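Long-range contact in enterochelin esterase (Salmonella enterica subsp. enterica serovar Typhimurium, PDB 3MGA), which probably hydrolyses the ester bonds of ferric enterobactin, the siderophore complex from which the bacterium then releases iron: residues G184-D196 with P233-H247. Residues are numbered along the deposited sequence; the frame is centred on the assembly and turned at random.
Sequences GNSRRVWILTTGD and PGAVYLLIDAIDTQH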
ATOM      1  N   GLY A 184     -15.364 -22.343  -2.676  1.00 43.10           N
ATOM      2  CA  GLY A 184     -16.358 -22.475  -3.733  1.00 44.06           C
ATOM      3  C   GLY A 184     -16.163 -21.457  -4.831  1.00 42.42           C
ATOM      4  O   GLY A 184     -17.123 -21.025  -5.451  1.00 41.70           O
ATOM      5  N   ASN A 185     -14.913 -21.061  -5.055  1.00 42.26           N
ATOM      6  CA  ASN A 185     -14.577 -20.103  -6.106  1.00 42.35           C
ATOM      7  C   ASN A 185     -13.194 -20.386  -6.692  1.00 41.96           C
ATOM      8  O   ASN A 185     -12.390 -21.086  -6.074  1.00 42.42           O
ATOM      9  CB  ASN A 185     -14.683 -18.661  -5.586  1.00 42.33           C
ATOM     10  CG  ASN A 185     -13.716 -18.362  -4.446  1.00 40.27           C
ATOM     11  OD1 ASN A 185     -12.582 -18.838  -4.425  1.00 41.20           O
ATOM     12  ND2 ASN A 185     -14.162 -17.545  -3.504  1.00 40.76           N
ATOM     13  N   SER A 186     -12.950 -19.870  -7.898  1.00 42.58           N
ATOM     14  CA  SER A 186     -11.671 -20.035  -8.600  1.00 42.00           C
ATOM     15  C   SER A 186     -10.915 -18.722  -8.553  1.00 40.00           C
ATOM     16  O   SER A 186     -11.519 -17.654  -8.423  1.00 38.73           O
ATOM     17  CB  SER A 186     -11.881 -20.489 -10.045  1.00 42.73           C
ATOM     18  OG  SER A 186     -12.525 -21.759 -10.077  1.00 47.78           O
ATOM     19  N   ARG A 187      -9.600 -18.789  -8.734  1.00 38.91           N
ATOM     20  CA  ARG A 187      -8.767 -17.610  -8.584  1.00 37.88           C
ATOM     21  C   ARG A 187      -7.358 -17.816  -9.119  1.00 37.13           C
ATOM     22  O   ARG A 187      -6.874 -18.923  -9.133  1.00 38.47           O
ATOM     23  CB  ARG A 187      -8.700 -17.433  -7.086  1.00 38.37           C
ATOM     24  CG  ARG A 187      -7.807 -16.456  -6.496  1.00 38.02           C
ATOM     25  CD  ARG A 187      -7.650 -16.888  -5.053  1.00 39.15           C
ATOM     26  NE  ARG A 187      -8.947 -17.180  -4.426  1.00 37.70           N
ATOM     27  CZ  ARG A 187      -9.642 -16.329  -3.673  1.00 38.73           C
ATOM     28  NH1 ARG A 187      -9.172 -15.110  -3.397  1.00 36.64           N
ATOM     29  NH2 ARG A 187     -10.806 -16.716  -3.162  1.00 40.61           N
ATOM     30  N   ARG A 188      -6.699 -16.734  -9.526  1.00 37.08           N
ATOM     31  CA  ARG A 188      -5.333 -16.797 -10.024  1.00 35.79           C
ATOM     32  C   ARG A 188      -4.349 -16.676  -8.885  1.00 34.82           C
ATOM     33  O   ARG A 188      -4.576 -15.918  -7.936  1.00 34.09           O
ATOM     34  CB  ARG A 188      -5.015 -15.624 -10.961  1.00 35.57           C
ATOM     35  CG  ARG A 188      -5.761 -15.575 -12.267  1.00 39.82           C
ATOM     36  CD  ARG A 188      -5.486 -14.241 -12.975  1.00 44.23           C
ATOM     37  NE  ARG A 188      -6.009 -13.090 -12.234  1.00 46.02           N
ATOM     38  CZ  ARG A 188      -5.849 -11.814 -12.590  1.00 50.58           C
ATOM     39  NH1 ARG A 188      -5.164 -11.492 -13.686  1.00 51.51           N
ATOM     40  NH2 ARG A 188      -6.374 -10.846 -11.839  1.00 49.42           N
ATOM     41  N   VAL A 189      -3.246 -17.409  -9.007  1.00 33.98           N
ATOM     42  CA  VAL A 189      -2.142 -17.331  -8.065  1.00 33.39           C
ATOM     43  C   VAL A 189      -0.859 -17.272  -8.913  1.00 34.04           C
ATOM     44  O   VAL A 189      -0.754 -17.936  -9.959  1.00 35.05           O
ATOM     45  CB  VAL A 189      -2.105 -18.512  -7.083  1.00 34.12           C
ATOM     46  CG1 VAL A 189      -3.363 -18.510  -6.199  1.00 32.51           C
ATOM     47  CG2 VAL A 189      -1.950 -19.847  -7.832  1.00 34.74           C
ATOM     48  N   TRP A 190       0.091 -16.444  -8.501  1.00 32.32           N
ATOM     49  CA  TRP A 190       1.346 -16.323  -9.226  1.00 32.65           C
ATOM     50  C   TRP A 190       2.484 -16.936  -8.419  1.00 32.37           C
ATOM     51  O   TRP A 190       2.506 -16.855  -7.197  1.00 33.35           O
ATOM     52  CB  TRP A 190       1.660 -14.866  -9.525  1.00 32.09           C
ATOM     53  CG  TRP A 190       0.770 -14.204 -10.526  1.00 32.04           C
ATOM     54  CD1 TRP A 190       1.032 -14.025 -11.856  1.00 34.46           C
ATOM     55  CD2 TRP A 190      -0.499 -13.584 -10.284  1.00 29.57           C
ATOM     56  NE1 TRP A 190       0.002 -13.336 -12.458  1.00 32.56           N
ATOM     57  CE2 TRP A 190      -0.953 -13.062 -11.514  1.00 31.48           C
ATOM     58  CE3 TRP A 190      -1.295 -13.415  -9.149  1.00 31.82           C
ATOM     59  CZ2 TRP A 190      -2.164 -12.397 -11.638  1.00 30.79           C
ATOM     60  CZ3 TRP A 190      -2.504 -12.754  -9.276  1.00 30.72           C
ATOM     61  CH2 TRP A 190      -2.923 -12.253 -10.508  1.00 31.84           C
ATOM     62  N   ILE A 191       3.439 -17.547  -9.104  1.00 32.73           N
ATOM     63  CA  ILE A 191       4.560 -18.171  -8.423  1.00 32.29           C
ATOM     64  C   ILE A 191       5.880 -17.686  -8.980  1.00 31.59           C
ATOM     65  O   ILE A 191       6.141 -17.827 -10.164  1.00 33.02           O
ATOM     66  CB  ILE A 191       4.533 -19.702  -8.570  1.00 33.22           C
ATOM     67  CG1 ILE A 191       3.247 -20.289  -7.997  1.00 35.17           C
ATOM     68  CG2 ILE A 191       5.727 -20.326  -7.848  1.00 34.70           C
ATOM     69  CD1 ILE A 191       3.160 -21.817  -8.155  1.00 36.83           C
ATOM     70  N   LEU A 192       6.710 -17.117  -8.122  1.00 31.55           N
ATOM     71  CA  LEU A 192       8.042 -16.686  -8.521  1.00 34.14           C
ATOM     72  C   LEU A 192       9.059 -17.379  -7.624  1.00 34.88           C
ATOM     73  O   LEU A 192       8.880 -17.421  -6.420  1.00 34.50           O
ATOM     74  CB  LEU A 192       8.219 -15.173  -8.374  1.00 34.25           C
ATOM     75  CG  LEU A 192       9.635 -14.675  -8.700  1.00 34.89           C
ATOM     76  CD1 LEU A 192       9.888 -14.811 -10.192  1.00 34.55           C
ATOM     77  CD2 LEU A 192       9.831 -13.233  -8.259  1.00 36.74           C
ATOM     78  N   THR A 193      10.112 -17.926  -8.220  1.00 36.80           N
ATOM     79  CA  THR A 193      11.184 -18.559  -7.468  1.00 38.46           C
ATOM     80  C   THR A 193      12.443 -17.748  -7.760  1.00 40.77           C
ATOM     81  O   THR A 193      12.660 -17.344  -8.897  1.00 41.70           O
ATOM     82  CB  THR A 193      11.411 -20.020  -7.899  1.00 39.62           C
ATOM     83  OG1 THR A 193      11.838 -20.054  -9.261  1.00 41.70           O
ATOM     84  CG2 THR A 193      10.143 -20.837  -7.746  1.00 38.01           C
ATOM     85  N   THR A 194      13.273 -17.513  -6.751  1.00 42.87           N
ATOM     86  CA  THR A 194      14.489 -16.722  -6.940  1.00 45.07           C
ATOM     87  C   THR A 194      15.777 -17.464  -6.570  1.00 48.71           C
ATOM     88  O   THR A 194      16.812 -16.843  -6.325  1.00 51.05           O
ATOM     89  CB  THR A 194      14.408 -15.404  -6.141  1.00 44.88           C
ATOM     90  OG1 THR A 194      14.320 -15.681  -4.732  1.00 42.62           O
ATOM     91  CG2 THR A 194      13.198 -14.606  -6.584  1.00 42.33           C
ATOM     92  N   GLY A 195      15.720 -18.788  -6.546  1.00 51.39           N
ATOM     93  CA  GLY A 195      16.894 -19.599  -6.230  1.00 54.26           C
ATOM     94  C   GLY A 195      16.611 -21.078  -6.418  1.00 56.31           C
ATOM     95  O   GLY A 195      15.480 -21.528  -6.211  1.00 55.39           O
ATOM     96  N   ASP A 196      17.634 -21.831  -6.818  1.00 58.90           N
ATOM     97  CA  ASP A 196      17.506 -23.276  -7.035  1.00 61.60           C
ATOM     98  C   ASP A 196      18.284 -24.106  -6.007  1.00 64.13           C
ATOM     99  O   ASP A 196      18.047 -25.307  -5.875  1.00 65.44           O
ATOM    100  CB  ASP A 196      17.944 -23.636  -8.464  1.00 62.97           C
ATOM    101  CG  ASP A 196      17.002 -23.070  -9.534  1.00 62.65           C
ATOM    102  OD1 ASP A 196      15.796 -22.903  -9.251  1.00 58.82           O
ATOM    103  OD2 ASP A 196      17.462 -22.824 -10.670  1.00 65.82           O
ATOM    104  N   PRO A 233      17.114 -14.288   0.637  1.00 41.21           N
ATOM    105  CA  PRO A 233      17.500 -15.636   0.276  1.00 41.79           C
ATOM    106  C   PRO A 233      16.700 -16.110  -0.926  1.00 41.17           C
ATOM    107  O   PRO A 233      15.648 -15.535  -1.225  1.00 40.86           O
ATOM    108  CB  PRO A 233      17.088 -16.435   1.504  1.00 43.03           C
ATOM    109  CG  PRO A 233      15.843 -15.736   1.980  1.00 42.10           C
ATOM    110  CD  PRO A 233      16.067 -14.269   1.677  1.00 41.12           C
ATOM    111  N   GLY A 234      17.190 -17.128  -1.629  1.00 40.91           N
ATOM    112  CA  GLY A 234      16.431 -17.682  -2.739  1.00 40.23           C
ATOM    113  C   GLY A 234      15.140 -18.178  -2.116  1.00 38.75           C
ATOM    114  O   GLY A 234      15.173 -18.950  -1.168  1.00 40.47           O
ATOM    115  N   ALA A 235      14.005 -17.731  -2.635  1.00 37.60           N
ATOM    116  CA  ALA A 235      12.716 -18.088  -2.055  1.00 36.97           C
ATOM    117  C   ALA A 235      11.685 -18.474  -3.086  1.00 35.82           C
ATOM    118  O   ALA A 235      11.971 -18.529  -4.271  1.00 35.31           O
ATOM    119  CB  ALA A 235      12.187 -16.904  -1.226  1.00 35.68           C
ATOM    120  N   VAL A 236      10.482 -18.757  -2.588  1.00 36.13           N
ATOM    121  CA  VAL A 236       9.326 -19.106  -3.395  1.00 34.93           C
ATOM    122  C   VAL A 236       8.252 -18.106  -3.026  1.00 34.30           C
ATOM    123  O   VAL A 236       7.794 -18.091  -1.889  1.00 35.35           O
ATOM    124  CB  VAL A 236       8.813 -20.536  -3.068  1.00 36.54           C
ATOM    125  CG1 VAL A 236       7.458 -20.811  -3.766  1.00 31.65           C
ATOM    126  CG2 VAL A 236       9.855 -21.578  -3.446  1.00 34.31           C
ATOM    127  N   TYR A 237       7.857 -17.267  -3.980  1.00 34.24           N
ATOM    128  CA  TYR A 237       6.836 -16.241  -3.749  1.00 33.33           C
ATOM    129  C   TYR A 237       5.471 -16.613  -4.332  1.00 33.66           C
ATOM    130  O   TYR A 237       5.367 -16.934  -5.504  1.00 34.11           O
ATOM    131  CB  TYR A 237       7.298 -14.913  -4.341  1.00 33.52           C
ATOM    132  CG  TYR A 237       8.557 -14.374  -3.707  1.00 32.96           C
ATOM    133  CD1 TYR A 237       8.500 -13.555  -2.585  1.00 33.83           C
ATOM    134  CD2 TYR A 237       9.800 -14.685  -4.224  1.00 33.58           C
ATOM    135  CE1 TYR A 237       9.651 -13.061  -2.000  1.00 33.04           C
ATOM    136  CE2 TYR A 237      10.955 -14.191  -3.649  1.00 34.59           C
ATOM    137  CZ  TYR A 237      10.875 -13.386  -2.534  1.00 30.60           C
ATOM    138  OH  TYR A 237      12.024 -12.903  -1.961  1.00 28.29           O
ATOM    139  N   LEU A 238       4.429 -16.550  -3.498  1.00 33.79           N
ATOM    140  CA  LEU A 238       3.071 -16.870  -3.904  1.00 33.33           C
ATOM    141  C   LEU A 238       2.142 -15.653  -3.814  1.00 33.27           C
ATOM    142  O   LEU A 238       1.806 -15.195  -2.725  1.00 34.04           O
ATOM    143  CB  LEU A 238       2.543 -17.979  -3.016  1.00 34.78           C
ATOM    144  CG  LEU A 238       1.154 -18.513  -3.309  1.00 36.30           C
ATOM    145  CD1 LEU A 238       1.083 -19.046  -4.738  1.00 38.14           C
ATOM    146  CD2 LEU A 238       0.808 -19.594  -2.307  1.00 39.65           C
ATOM    147  N   LEU A 239       1.728 -15.119  -4.959  1.00 32.45           N
ATOM    148  CA  LEU A 239       0.821 -13.974  -4.963  1.00 32.00           C
ATOM    149  C   LEU A 239      -0.586 -14.469  -5.180  1.00 32.31           C
ATOM    150  O   LEU A 239      -0.855 -15.141  -6.178  1.00 32.47           O
ATOM    151  CB  LEU A 239       1.206 -12.955  -6.028  1.00 31.91           C
ATOM    152  CG  LEU A 239       2.409 -12.055  -5.729  1.00 31.05           C
ATOM    153  CD1 LEU A 239       3.652 -12.834  -5.360  1.00 27.97           C
ATOM    154  CD2 LEU A 239       2.660 -11.178  -6.951  1.00 33.04           C
ATOM    155  N   ILE A 240      -1.487 -14.143  -4.250  1.00 31.85           N
ATOM    156  CA  ILE A 240      -2.868 -14.601  -4.357  1.00 32.62           C
ATOM    157  C   ILE A 240      -3.819 -13.479  -4.765  1.00 32.66           C
ATOM    158  O   ILE A 240      -3.833 -12.413  -4.165  1.00 32.48           O
ATOM    159  CB  ILE A 240      -3.366 -15.230  -3.048  1.00 33.16           C
ATOM    160  CG1 ILE A 240      -2.376 -16.281  -2.535  1.00 32.33           C
ATOM    161  CG2 ILE A 240      -4.741 -15.855  -3.260  1.00 32.65           C
ATOM    162  CD1 ILE A 240      -2.806 -16.910  -1.228  1.00 31.82           C
ATOM    163  N   ASP A 241      -4.619 -13.745  -5.788  1.00 34.05           N
ATOM    164  CA  ASP A 241      -5.592 -12.783  -6.299  1.00 34.91           C
ATOM    165  C   ASP A 241      -6.738 -12.690  -5.309  1.00 35.94           C
ATOM    166  O   ASP A 241      -7.291 -13.721  -4.901  1.00 36.03           O
ATOM    167  CB  ASP A 241      -6.119 -13.280  -7.650  1.00 35.87           C
ATOM    168  CG  ASP A 241      -6.992 -12.275  -8.363  1.00 37.23           C
ATOM    169  OD1 ASP A 241      -7.270 -11.192  -7.825  1.00 41.16           O
ATOM    170  OD2 ASP A 241      -7.408 -12.581  -9.496  1.00 43.78           O
ATOM    171  N   ALA A 242      -7.076 -11.467  -4.906  1.00 36.03           N
ATOM    172  CA  ALA A 242      -8.192 -11.230  -3.990  1.00 38.04           C
ATOM    173  C   ALA A 242      -9.522 -11.289  -4.751  1.00 39.91           C
ATOM    174  O   ALA A 242     -10.594 -11.255  -4.138  1.00 41.44           O
ATOM    175  CB  ALA A 242      -8.044  -9.871  -3.291  1.00 38.24           C
ATOM    176  N   ILE A 243      -9.430 -11.341  -6.083  1.00 39.94           N
ATOM    177  CA  ILE A 243     -10.580 -11.431  -6.994  1.00 42.26           C
ATOM    178  C   ILE A 243     -11.272 -10.092  -7.222  1.00 42.52           C
ATOM    179  O   ILE A 243     -11.201  -9.523  -8.307  1.00 44.14           O
ATOM    180  CB  ILE A 243     -11.640 -12.486  -6.539  1.00 43.66           C
ATOM    181  CG1 ILE A 243     -10.998 -13.860  -6.356  1.00 42.88           C
ATOM    182  CG2 ILE A 243     -12.768 -12.566  -7.550  1.00 45.38           C
ATOM    183  CD1 ILE A 243     -11.988 -14.945  -5.993  1.00 42.09           C
ATOM    184  N   ASP A 244     -11.952  -9.600  -6.202  1.00 43.13           N
ATOM    185  CA  ASP A 244     -12.673  -8.336  -6.306  1.00 44.74           C
ATOM    186  C   ASP A 244     -13.001  -7.838  -4.907  1.00 44.18           C
ATOM    187  O   ASP A 244     -12.730  -8.527  -3.929  1.00 44.58           O
ATOM    188  CB  ASP A 244     -13.937  -8.501  -7.169  1.00 46.00           C
ATOM    189  CG  ASP A 244     -14.855  -9.606  -6.667  1.00 48.58           C
ATOM    190  OD1 ASP A 244     -14.675 -10.052  -5.513  1.00 51.40           O
ATOM    191  OD2 ASP A 244     -15.763 -10.025  -7.421  1.00 49.07           O
ATOM    192  N   THR A 245     -13.576  -6.646  -4.818  1.00 44.72           N
ATOM    193  CA  THR A 245     -13.919  -6.035  -3.530  1.00 44.74           C
ATOM    194  C   THR A 245     -14.899  -6.866  -2.699  1.00 45.18           C
ATOM    195  O   THR A 245     -14.726  -7.012  -1.489  1.00 44.20           O
ATOM    196  CB  THR A 245     -14.464  -4.609  -3.739  1.00 45.85           C
ATOM    197  OG1 THR A 245     -13.447  -3.815  -4.358  1.00 46.37           O
ATOM    198  CG2 THR A 245     -14.861  -3.964  -2.417  1.00 46.62           C
ATOM    199  N   GLN A 246     -15.916  -7.412  -3.348  1.00 46.31           N
ATOM    200  CA  GLN A 246     -16.901  -8.232  -2.658  1.00 48.66           C
ATOM    201  C   GLN A 246     -16.212  -9.415  -1.963  1.00 46.58           C
ATOM    202  O   GLN A 246     -16.401  -9.637  -0.777  1.00 46.91           O
ATOM    203  CB  GLN A 246     -17.978  -8.716  -3.649  1.00 51.06           C
ATOM    204  CG  GLN A 246     -19.126  -9.541  -3.034  1.00 57.87           C
ATOM    205  CD  GLN A 246     -20.183  -9.965  -4.077  1.00 66.67           C
ATOM    206  OE1 GLN A 246     -20.059  -9.662  -5.270  1.00 68.86           O
ATOM    207  NE2 GLN A 246     -21.224 -10.668  -3.621  1.00 69.42           N
ATOM    208  N   HIS A 247     -15.392 -10.155  -2.695  1.00 45.56           N
ATOM    209  CA  HIS A 247     -14.709 -11.312  -2.119  1.00 45.34           C
ATOM    210  C   HIS A 247     -13.651 -10.931  -1.101  1.00 43.68           C
ATOM    211  O   HIS A 247     -13.579 -11.525  -0.032  1.00 43.69           O
ATOM    212  CB  HIS A 247     -14.069 -12.172  -3.210  1.00 44.73           C
ATOM    213  CG  HIS A 247     -15.063 -12.878  -4.079  1.00 47.83           C
ATOM    214  ND1 HIS A 247     -15.491 -12.376  -5.289  1.00 48.09           N
ATOM    215  CD2 HIS A 247     -15.708 -14.054  -3.911  1.00 49.71           C
ATOM    216  CE1 HIS A 247     -16.356 -13.215  -5.830  1.00 49.51           C
ATOM    217  NE2 HIS A 247     -16.507 -14.240  -5.013  1.00 51.10           N
TER
HETATM  218  O   HOH W   1     -10.269 -12.438  -1.772  1.00 35.76           O
HETATM  219  O   HOH W   2      14.235 -13.910  -2.932  1.00 27.64           O
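N185 sets its amide nearly perpendicular to the ring of H247, ND2 lying 3.8 Å from H247 CD2, while the same nitrogen bonds E251. N185 OD1 accepts from R187 NH2, which also forms a salt bridge with E251. R187 extends with CG trans to the main-chain nitrogen (chi1 172°) and bends at chi3, carrying NH1 to D241 O (2.8 Å), in the plane of that carbonyl. I243 CD1 sits over the centre of one guanidinium face of R187, 3.5 Å from R187 NH2, so an apolar methyl backs the charged group. R188 grips D241 side-on: NE and NH2 both reach OD2 at 3.1 Å. D241 OD2 lies in the R188 guanidinium plane, whereas both nitrogens come to it from above the same face of the carboxylate. D241 OD1 accepts from I243 N in an Asx turn, so both carboxylate oxygens are engaged, and R188 NH1 pairs with E215. W190 CH2 lies over the centre of the R188 guanidinium, and the backbone of W190 exchanges two bonds with L239. On the V189 side of the sheet, L238 CD1 touches both V189 CB and I191 CG1, at 4.0 and 4.1 Å, beneath helix 256-273. L192 repeats the paired bonds with Y237; on the face shared by W190, L192, Y237 and L239, helix 220-228 packs against the last three. Past the last bridged pair, T193 with V236, T194 carries the bonding on: its N bonds A235 O, and chi1 63° folds OG1 back against the main chain, where it accepts from A235 N at 2.9 Å. A water joins T194 OG1, Y237 OH and P233 O. Strand 185-193 runs antiparallel between 174-180 and 236-240, as the second strand of an alpha/beta-hydrolase sheet does.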